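TbpB (PDB 3HOL) probably binds host transferrin as the lipoprotein component of the bacterial transferrin receptor, serving iron acquisition by Actinobacillus pleuropneumoniae. Local coordinates at residues L114-Q118 / F179-K183; L119-S125 / S173-F179. All blocks are in the same frame, centred on the assembly; numbering follows the deposited sequence.

Interaction 1: residues L114-Q118 / F179-K183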
ATOM      1  N   LEU A 114       5.697 -10.623  -2.379  1.00 10.64           N
ATOM      2  CA  LEU A 114       4.856 -11.720  -1.933  1.00 10.64           C
ATOM      3  C   LEU A 114       5.578 -13.075  -2.111  1.00 10.81           C
ATOM      4  O   LEU A 114       6.417 -13.202  -3.026  1.00  9.66           O
ATOM      5  CB  LEU A 114       3.572 -11.748  -2.804  1.00 11.15           C
ATOM      6  CG  LEU A 114       2.658 -10.506  -2.783  1.00 10.92           C
ATOM      7  CD1 LEU A 114       1.423 -10.825  -3.631  1.00 10.18           C
ATOM      8  CD2 LEU A 114       2.209 -10.192  -1.369  1.00 11.20           C
ATOM      9  N   PRO A 115       5.223 -14.079  -1.274  1.00 10.53           N
ATOM     10  CA  PRO A 115       5.702 -15.448  -1.486  1.00 11.27           C
ATOM     11  C   PRO A 115       5.361 -15.882  -2.904  1.00 12.94           C
ATOM     12  O   PRO A 115       4.326 -15.472  -3.464  1.00 12.69           O
ATOM     13  CB  PRO A 115       4.957 -16.253  -0.428  1.00 11.45           C
ATOM     14  CG  PRO A 115       4.694 -15.227   0.701  1.00  9.95           C
ATOM     15  CD  PRO A 115       4.451 -13.940  -0.018  1.00  8.84           C
ATOM     16  N   VAL A 116       6.274 -16.632  -3.513  1.00 14.99           N
ATOM     17  CA  VAL A 116       6.134 -17.048  -4.926  1.00 17.33           C
ATOM     18  C   VAL A 116       5.103 -18.155  -5.090  1.00 17.88           C
ATOM     19  O   VAL A 116       4.212 -18.071  -5.924  1.00 17.87           O
ATOM     20  CB  VAL A 116       7.488 -17.554  -5.548  1.00 18.22           C
ATOM     21  CG1 VAL A 116       7.311 -17.766  -7.044  1.00 18.17           C
ATOM     22  CG2 VAL A 116       8.561 -16.525  -5.344  1.00 19.86           C
ATOM     23  N   ASN A 117       5.213 -19.202  -4.302  1.00 20.01           N
ATOM     24  CA  ASN A 117       4.293 -20.301  -4.508  1.00 22.25           C
ATOM     25  C   ASN A 117       3.962 -21.127  -3.278  1.00 22.93           C
ATOM     26  O   ASN A 117       3.141 -22.031  -3.383  1.00 24.46           O
ATOM     27  CB  ASN A 117       4.794 -21.199  -5.651  1.00 23.41           C
ATOM     28  CG  ASN A 117       6.155 -21.812  -5.364  1.00 27.22           C
ATOM     29  OD1 ASN A 117       6.486 -22.895  -5.866  1.00 32.68           O
ATOM     30  ND2 ASN A 117       6.962 -21.124  -4.568  1.00 33.48           N
ATOM     31  N   GLN A 118       4.561 -20.816  -2.120  1.00 21.88           N
ATOM     32  CA  GLN A 118       4.355 -21.636  -0.901  1.00 22.22           C
ATOM     33  C   GLN A 118       2.926 -21.437  -0.408  1.00 20.44           C
ATOM     34  O   GLN A 118       2.452 -20.296  -0.413  1.00 21.34           O
ATOM     35  CB  GLN A 118       5.334 -21.226   0.214  1.00 22.13           C
ATOM     36  CG  GLN A 118       5.466 -22.231   1.359  1.00 25.25           C
ATOM     37  CD  GLN A 118       6.650 -21.931   2.301  1.00 25.64           C
ATOM     38  OE1 GLN A 118       7.722 -21.477   1.884  1.00 27.07           O
ATOM     39  NE2 GLN A 118       6.449 -22.202   3.566  1.00 28.44           N
ATOM     40  N   PHE A 179      -0.425 -18.321  -2.882  1.00  8.81           N
ATOM     41  CA  PHE A 179       0.101 -17.187  -3.625  1.00  9.64           C
ATOM     42  C   PHE A 179       0.231 -17.472  -5.138  1.00 10.58           C
ATOM     43  O   PHE A 179       0.206 -16.538  -5.965  1.00  9.38           O
ATOM     44  CB  PHE A 179       1.429 -16.693  -3.000  1.00  9.44           C
ATOM     45  CG  PHE A 179       1.221 -15.946  -1.671  1.00  9.88           C
ATOM     46  CD1 PHE A 179       1.341 -16.615  -0.443  1.00  8.87           C
ATOM     47  CD2 PHE A 179       0.865 -14.597  -1.665  1.00  6.21           C
ATOM     48  CE1 PHE A 179       1.135 -15.912   0.801  1.00  8.99           C
ATOM     49  CE2 PHE A 179       0.655 -13.885  -0.463  1.00  7.89           C
ATOM     50  CZ  PHE A 179       0.760 -14.547   0.777  1.00  8.45           C
ATOM     51  N   ALA A 180       0.325 -18.760  -5.484  1.00 10.40           N
ATOM     52  CA  ALA A 180       0.411 -19.147  -6.892  1.00 11.84           C
ATOM     53  C   ALA A 180      -0.869 -18.817  -7.622  1.00 12.38           C
ATOM     54  O   ALA A 180      -0.804 -18.392  -8.779  1.00 13.10           O
ATOM     55  CB  ALA A 180       0.784 -20.674  -7.065  1.00 12.30           C
ATOM     56  N   THR A 181      -2.020 -18.979  -6.967  1.00 10.78           N
ATOM     57  CA  THR A 181      -3.289 -18.660  -7.594  1.00 11.56           C
ATOM     58  C   THR A 181      -3.902 -17.290  -7.177  1.00 11.08           C
ATOM     59  O   THR A 181      -4.937 -16.893  -7.717  1.00 10.82           O
ATOM     60  CB  THR A 181      -4.297 -19.741  -7.315  1.00 12.10           C
ATOM     61  OG1 THR A 181      -4.438 -19.888  -5.901  1.00 12.30           O
ATOM     62  CG2 THR A 181      -3.806 -21.080  -7.882  1.00 12.30           C
ATOM     63  N   LYS A 182      -3.260 -16.595  -6.237  1.00 10.18           N
ATOM     64  CA  LYS A 182      -3.772 -15.349  -5.654  1.00 10.10           C
ATOM     65  C   LYS A 182      -5.170 -15.531  -5.046  1.00  9.66           C
ATOM     66  O   LYS A 182      -6.081 -14.699  -5.234  1.00  9.55           O
ATOM     67  CB  LYS A 182      -3.711 -14.205  -6.678  1.00 10.67           C
ATOM     68  CG  LYS A 182      -2.238 -13.839  -6.993  1.00 11.94           C
ATOM     69  CD  LYS A 182      -2.117 -12.520  -7.786  1.00 14.57           C
ATOM     70  CE  LYS A 182      -0.664 -12.199  -8.154  1.00 16.13           C
ATOM     71  NZ  LYS A 182       0.161 -11.646  -6.991  1.00 15.65           N
ATOM     72  N   LYS A 183      -5.329 -16.657  -4.346  1.00  9.05           N
ATOM     73  CA  LYS A 183      -6.573 -17.023  -3.656  1.00  9.70           C
ATOM     74  C   LYS A 183      -6.366 -17.169  -2.180  1.00  9.07           C
ATOM     75  O   LYS A 183      -5.320 -17.645  -1.744  1.00  9.68           O
ATOM     76  CB  LYS A 183      -7.084 -18.382  -4.193  1.00 10.53           C
ATOM     77  CG  LYS A 183      -7.540 -18.323  -5.631  1.00 11.45           C
ATOM     78  CD  LYS A 183      -8.750 -17.448  -5.806  1.00 15.69           C
ATOM     79  CE  LYS A 183      -9.260 -17.472  -7.290  1.00 15.62           C
ATOM     80  NZ  LYS A 183     -10.567 -16.724  -7.390  1.00 16.17           N
TER
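Phe-179 lays one ring face on Pro-115, while the side chain of Leu-114 crosses it at about a right angle and Gln-118 O comes to the ring edge. Its CB begins the contact, 3.2 Å from Pro-115 O, and CG still lies close to the same carbonyl oxygen. CG stands anti to the carbonyl carbon of Phe-179 (chi1 -73°), which turns one ring face to Pro-115. CD1 lies 3.6 Å from Pro-115 CB, and in the plane of the ring Gln-118 O approaches the same CD1 at 3.8 Å. Farther out, CE1 meets Pro-115 CG at 3.6 Å. CD2 and CE2 also lie by Pro-115 CD, and that side of the ring has Leu-114 as an additional neighbour, its CB near CD2 and its own CD2 4.1 Å from Phe-179 CE2. At the tip, CZ touches Pro-115 CD and CG. Pro-115 CD sits over the middle of this face, 3.7 Å from the Phe-179 ring centroid and 8° off the normal, a CH-pi contact. The contact joins two sheets. Strand 113-115 pairs with strand 272-282, Leu-114 bonding through its backbone to Val-273, whereas 179-183 is the turn between strands 171-178 and 183-190 of the N-lobe beta barrel. That turn ends in a G1 beta bulge: Lys-182 and Lys-183 both face Asp-178. A weak bond from Lys-182 N to Phe-179 O spans the turn itself. No hydrogen bond crosses between the two segments. Beyond the ring, Lys-182 bends at its last torsion (chi4 -77°), bringing NZ within 3.7 Å of Leu-114 CD1, the leucine side chain lying at about a right angle to the lysine chain. Toward the exposed side, Asn-117 CB and Ala-180 CB meet at 4.3 Å.

Interaction 2: residues L119-S125 / S173-F179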
ATOM      1  N   LEU A 119       2.235 -22.512  -0.022  1.00 16.56           N
ATOM      2  CA  LEU A 119       0.846 -22.402   0.500  1.00 15.32           C
ATOM      3  C   LEU A 119       0.972 -22.055   1.978  1.00 14.62           C
ATOM      4  O   LEU A 119       1.519 -22.836   2.746  1.00 14.57           O
ATOM      5  CB  LEU A 119       0.084 -23.716   0.269  1.00 14.14           C
ATOM      6  CG  LEU A 119      -1.357 -23.930   0.743  1.00 14.07           C
ATOM      7  CD1 LEU A 119      -2.336 -22.955   0.073  1.00 15.61           C
ATOM      8  CD2 LEU A 119      -1.717 -25.385   0.390  1.00 12.75           C
ATOM      9  N   LEU A 120       0.558 -20.850   2.361  1.00 13.30           N
ATOM     10  CA  LEU A 120       0.851 -20.358   3.707  1.00 11.61           C
ATOM     11  C   LEU A 120      -0.392 -20.120   4.568  1.00 10.66           C
ATOM     12  O   LEU A 120      -1.389 -19.557   4.105  1.00  9.81           O
ATOM     13  CB  LEU A 120       1.716 -19.086   3.635  1.00 10.97           C
ATOM     14  CG  LEU A 120       3.204 -19.267   3.269  1.00 10.95           C
ATOM     15  CD1 LEU A 120       3.747 -17.911   2.839  1.00 12.96           C
ATOM     16  CD2 LEU A 120       4.004 -19.838   4.427  1.00 12.06           C
ATOM     17  N   THR A 121      -0.323 -20.575   5.808  1.00  9.39           N
ATOM     18  CA  THR A 121      -1.456 -20.431   6.763  1.00 10.62           C
ATOM     19  C   THR A 121      -1.153 -19.269   7.680  1.00  9.96           C
ATOM     20  O   THR A 121      -0.122 -19.274   8.313  1.00  9.13           O
ATOM     21  CB  THR A 121      -1.630 -21.735   7.584  1.00 10.99           C
ATOM     22  OG1 THR A 121      -2.107 -22.724   6.690  1.00 15.56           O
ATOM     23  CG2 THR A 121      -2.650 -21.570   8.709  1.00 12.49           C
ATOM     24  N   TYR A 122      -2.033 -18.257   7.716  1.00  9.20           N
ATOM     25  CA  TYR A 122      -1.892 -17.162   8.683  1.00  7.81           C
ATOM     26  C   TYR A 122      -2.877 -17.471   9.818  1.00  8.62           C
ATOM     27  O   TYR A 122      -4.073 -17.733   9.564  1.00  9.53           O
ATOM     28  CB  TYR A 122      -2.294 -15.853   8.030  1.00  6.69           C
ATOM     29  CG  TYR A 122      -1.359 -15.377   6.962  1.00  7.58           C
ATOM     30  CD1 TYR A 122      -0.515 -14.293   7.199  1.00  4.10           C
ATOM     31  CD2 TYR A 122      -1.314 -16.004   5.702  1.00  8.57           C
ATOM     32  CE1 TYR A 122       0.366 -13.807   6.174  1.00  9.75           C
ATOM     33  CE2 TYR A 122      -0.426 -15.545   4.681  1.00  9.75           C
ATOM     34  CZ  TYR A 122       0.393 -14.448   4.938  1.00  9.38           C
ATOM     35  OH  TYR A 122       1.230 -13.986   3.970  1.00 10.54           O
ATOM     36  N   THR A 123      -2.395 -17.378  11.054  1.00  8.16           N
ATOM     37  CA  THR A 123      -3.177 -17.637  12.226  1.00  8.30           C
ATOM     38  C   THR A 123      -3.198 -16.423  13.120  1.00  7.27           C
ATOM     39  O   THR A 123      -2.153 -15.775  13.324  1.00  6.50           O
ATOM     40  CB  THR A 123      -2.571 -18.822  13.016  1.00  8.71           C
ATOM     41  OG1 THR A 123      -2.608 -19.988  12.174  1.00 13.36           O
ATOM     42  CG2 THR A 123      -3.453 -19.141  14.208  1.00 12.04           C
ATOM     43  N   GLY A 124      -4.367 -16.145  13.706  1.00  6.98           N
ATOM     44  CA  GLY A 124      -4.516 -14.983  14.588  1.00  7.35           C
ATOM     45  C   GLY A 124      -5.896 -14.914  15.219  1.00  7.87           C
ATOM     46  O   GLY A 124      -6.447 -15.940  15.622  1.00  8.15           O
ATOM     47  N   SER A 125      -6.441 -13.692  15.363  1.00  7.04           N
ATOM     48  CA  SER A 125      -7.719 -13.513  16.050  1.00  7.95           C
ATOM     49  C   SER A 125      -8.649 -12.698  15.191  1.00  7.74           C
ATOM     50  O   SER A 125      -8.279 -12.260  14.115  1.00  6.37           O
ATOM     51  CB  SER A 125      -7.541 -12.753  17.372  1.00  8.34           C
ATOM     52  OG  SER A 125      -7.062 -11.422  17.120  1.00  8.19           O
ATOM     53  N   SER A 173      -8.810 -16.746  14.312  1.00  7.69           N
ATOM     54  CA  SER A 173      -8.896 -16.721  12.872  1.00  8.30           C
ATOM     55  C   SER A 173      -7.784 -17.568  12.262  1.00  8.56           C
ATOM     56  O   SER A 173      -6.686 -17.690  12.830  1.00  8.35           O
ATOM     57  CB  SER A 173      -8.794 -15.278  12.379  1.00  6.66           C
ATOM     58  OG  SER A 173      -7.517 -14.774  12.682  1.00  8.31           O
ATOM     59  N   GLN A 174      -8.064 -18.123  11.089  1.00  8.62           N
ATOM     60  CA  GLN A 174      -7.092 -18.872  10.333  1.00  9.30           C
ATOM     61  C   GLN A 174      -7.364 -18.673   8.843  1.00  9.86           C
ATOM     62  O   GLN A 174      -8.517 -18.746   8.404  1.00  9.49           O
ATOM     63  CB  GLN A 174      -7.100 -20.362  10.741  1.00 11.32           C
ATOM     64  CG  GLN A 174      -6.063 -21.221  10.006  1.00 13.86           C
ATOM     65  CD  GLN A 174      -5.954 -22.654  10.520  1.00 22.98           C
ATOM     66  OE1 GLN A 174      -5.924 -22.889  11.722  1.00 23.91           O
ATOM     67  NE2 GLN A 174      -5.885 -23.626   9.594  1.00 21.92           N
ATOM     68  N   PHE A 175      -6.306 -18.392   8.070  1.00  9.41           N
ATOM     69  CA  PHE A 175      -6.448 -18.145   6.639  1.00  9.07           C
ATOM     70  C   PHE A 175      -5.417 -18.968   5.880  1.00 10.55           C
ATOM     71  O   PHE A 175      -4.294 -19.113   6.347  1.00 12.00           O
ATOM     72  CB  PHE A 175      -6.217 -16.652   6.314  1.00  8.65           C
ATOM     73  CG  PHE A 175      -7.080 -15.709   7.136  1.00  9.72           C
ATOM     74  CD1 PHE A 175      -8.363 -15.350   6.698  1.00  8.10           C
ATOM     75  CD2 PHE A 175      -6.602 -15.198   8.347  1.00  8.73           C
ATOM     76  CE1 PHE A 175      -9.186 -14.493   7.497  1.00  8.75           C
ATOM     77  CE2 PHE A 175      -7.393 -14.318   9.152  1.00 10.72           C
ATOM     78  CZ  PHE A 175      -8.671 -13.967   8.728  1.00  7.50           C
ATOM     79  N   GLU A 176      -5.795 -19.524   4.730  1.00  8.98           N
ATOM     80  CA  GLU A 176      -4.808 -20.234   3.918  1.00  9.23           C
ATOM     81  C   GLU A 176      -4.652 -19.495   2.614  1.00  7.87           C
ATOM     82  O   GLU A 176      -5.612 -19.313   1.886  1.00  8.69           O
ATOM     83  CB  GLU A 176      -5.266 -21.687   3.666  1.00 10.14           C
ATOM     84  CG  GLU A 176      -4.331 -22.450   2.766  1.00 12.32           C
ATOM     85  CD  GLU A 176      -4.950 -23.782   2.297  1.00 16.68           C
ATOM     86  OE1 GLU A 176      -4.837 -24.743   3.064  1.00 17.74           O
ATOM     87  OE2 GLU A 176      -5.574 -23.850   1.200  1.00 14.61           O
ATOM     88  N   VAL A 177      -3.432 -19.054   2.314  1.00  8.83           N
ATOM     89  CA  VAL A 177      -3.200 -18.255   1.112  1.00  8.10           C
ATOM     90  C   VAL A 177      -2.380 -19.080   0.112  1.00  9.49           C
ATOM     91  O   VAL A 177      -1.266 -19.535   0.418  1.00  9.78           O
ATOM     92  CB  VAL A 177      -2.503 -16.897   1.405  1.00  7.45           C
ATOM     93  CG1 VAL A 177      -2.295 -16.084   0.083  1.00  6.98           C
ATOM     94  CG2 VAL A 177      -3.366 -16.070   2.419  1.00  6.79           C
ATOM     95  N   ASP A 178      -2.941 -19.231  -1.088  1.00  8.88           N
ATOM     96  CA  ASP A 178      -2.206 -19.834  -2.198  1.00  9.76           C
ATOM     97  C   ASP A 178      -1.699 -18.693  -3.059  1.00 10.03           C
ATOM     98  O   ASP A 178      -2.463 -18.113  -3.836  1.00  9.97           O
ATOM     99  CB  ASP A 178      -3.111 -20.790  -2.990  1.00  8.77           C
ATOM    100  CG  ASP A 178      -2.327 -21.602  -4.073  1.00 11.40           C
ATOM    101  OD1 ASP A 178      -1.250 -21.166  -4.521  1.00 12.83           O
ATOM    102  OD2 ASP A 178      -2.817 -22.683  -4.467  1.00 13.55           O
ATOM    103  N   PHE A 179      -0.425 -18.321  -2.882  1.00  8.81           N
ATOM    104  CA  PHE A 179       0.101 -17.187  -3.625  1.00  9.64           C
ATOM    105  C   PHE A 179       0.231 -17.472  -5.138  1.00 10.58           C
ATOM    106  O   PHE A 179       0.206 -16.538  -5.965  1.00  9.38           O
ATOM    107  CB  PHE A 179       1.429 -16.693  -3.000  1.00  9.44           C
ATOM    108  CG  PHE A 179       1.221 -15.946  -1.671  1.00  9.88           C
ATOM    109  CD1 PHE A 179       1.341 -16.615  -0.443  1.00  8.87           C
ATOM    110  CD2 PHE A 179       0.865 -14.597  -1.665  1.00  6.21           C
ATOM    111  CE1 PHE A 179       1.135 -15.912   0.801  1.00  8.99           C
ATOM    112  CE2 PHE A 179       0.655 -13.885  -0.463  1.00  7.89           C
ATOM    113  CZ  PHE A 179       0.760 -14.547   0.777  1.00  8.45           C
TER
HETATM  114  O   HOH W   1      -4.976 -23.161   7.077  1.00 24.61           O
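Leu-120 and Val-177 exchange backbone bonds, the first of three hydrogen-bonded pairs in this antiparallel part of the N-lobe barrel wall. Val-177 N reaches Leu-120 O at 2.8 Å, nearly straight (174°), and Leu-120 N is satisfied by Val-177 O. Tyr-122 with Phe-175 and Gly-124 with Ser-173 repeat the reciprocal pattern. In the last pair Ser-173 N comes to Gly-124 O at 2.8 Å from above the carbonyl plane. Ser-173 has a second link: its OG lies between the backbone N and the carbonyl carbon (chi1 65°) and donates to Ser-125 O at 3.0 Å. Backbone groups of the intervening residues bond to the flanking strands, Thr-123 with Lys-264 and Glu-176 with Thr-185. On the face of Thr-121, Gln-174 and Glu-176, a water takes a hydrogen bond from Gln-174 NE2 at 2.7 Å and also bonds Thr-121 OG1 at 2.9 Å. Nearby, Leu-119 CD1 lies against Glu-176 CG and the near side of its carboxylate. The other face buries Leu-120, Tyr-122, Phe-175 and Val-177. There Val-177 CG2 touches Tyr-122 CE2, while CG1 of the same valine lies over the centre of the Phe-179 ring. Tyr-122 OH hydrogen-bonds to Ala-243 O and meets the Phe-179 ring at its edge, in plane, with OH 3.3 Å from Phe-179 CZ.

From the N terminus, the chain leaves strand 113-115, which belongs to the sheet with strand 272-282, turns through 116-118 and enters barrel strand 119-133. It returns along 171-178, and the turn 179-182 leads into strand 183-190. Interaction 1 closes the outer loop, from 114-118 to 179-183; interaction 2 lies within it, zipping 119-125 to 173-179, so the contacts nest without crossing. Phe-179, the first residue after strand 171-178, belongs to both. Interaction 2 and a probable hydrogen bond from Asp-178 N to Lys-183 O stay within the barrel; interaction 1 and the packing of Pro-115 CG on Leu-120 CD1, at 3.6 Å, join its end to the sheet of strand 113-115.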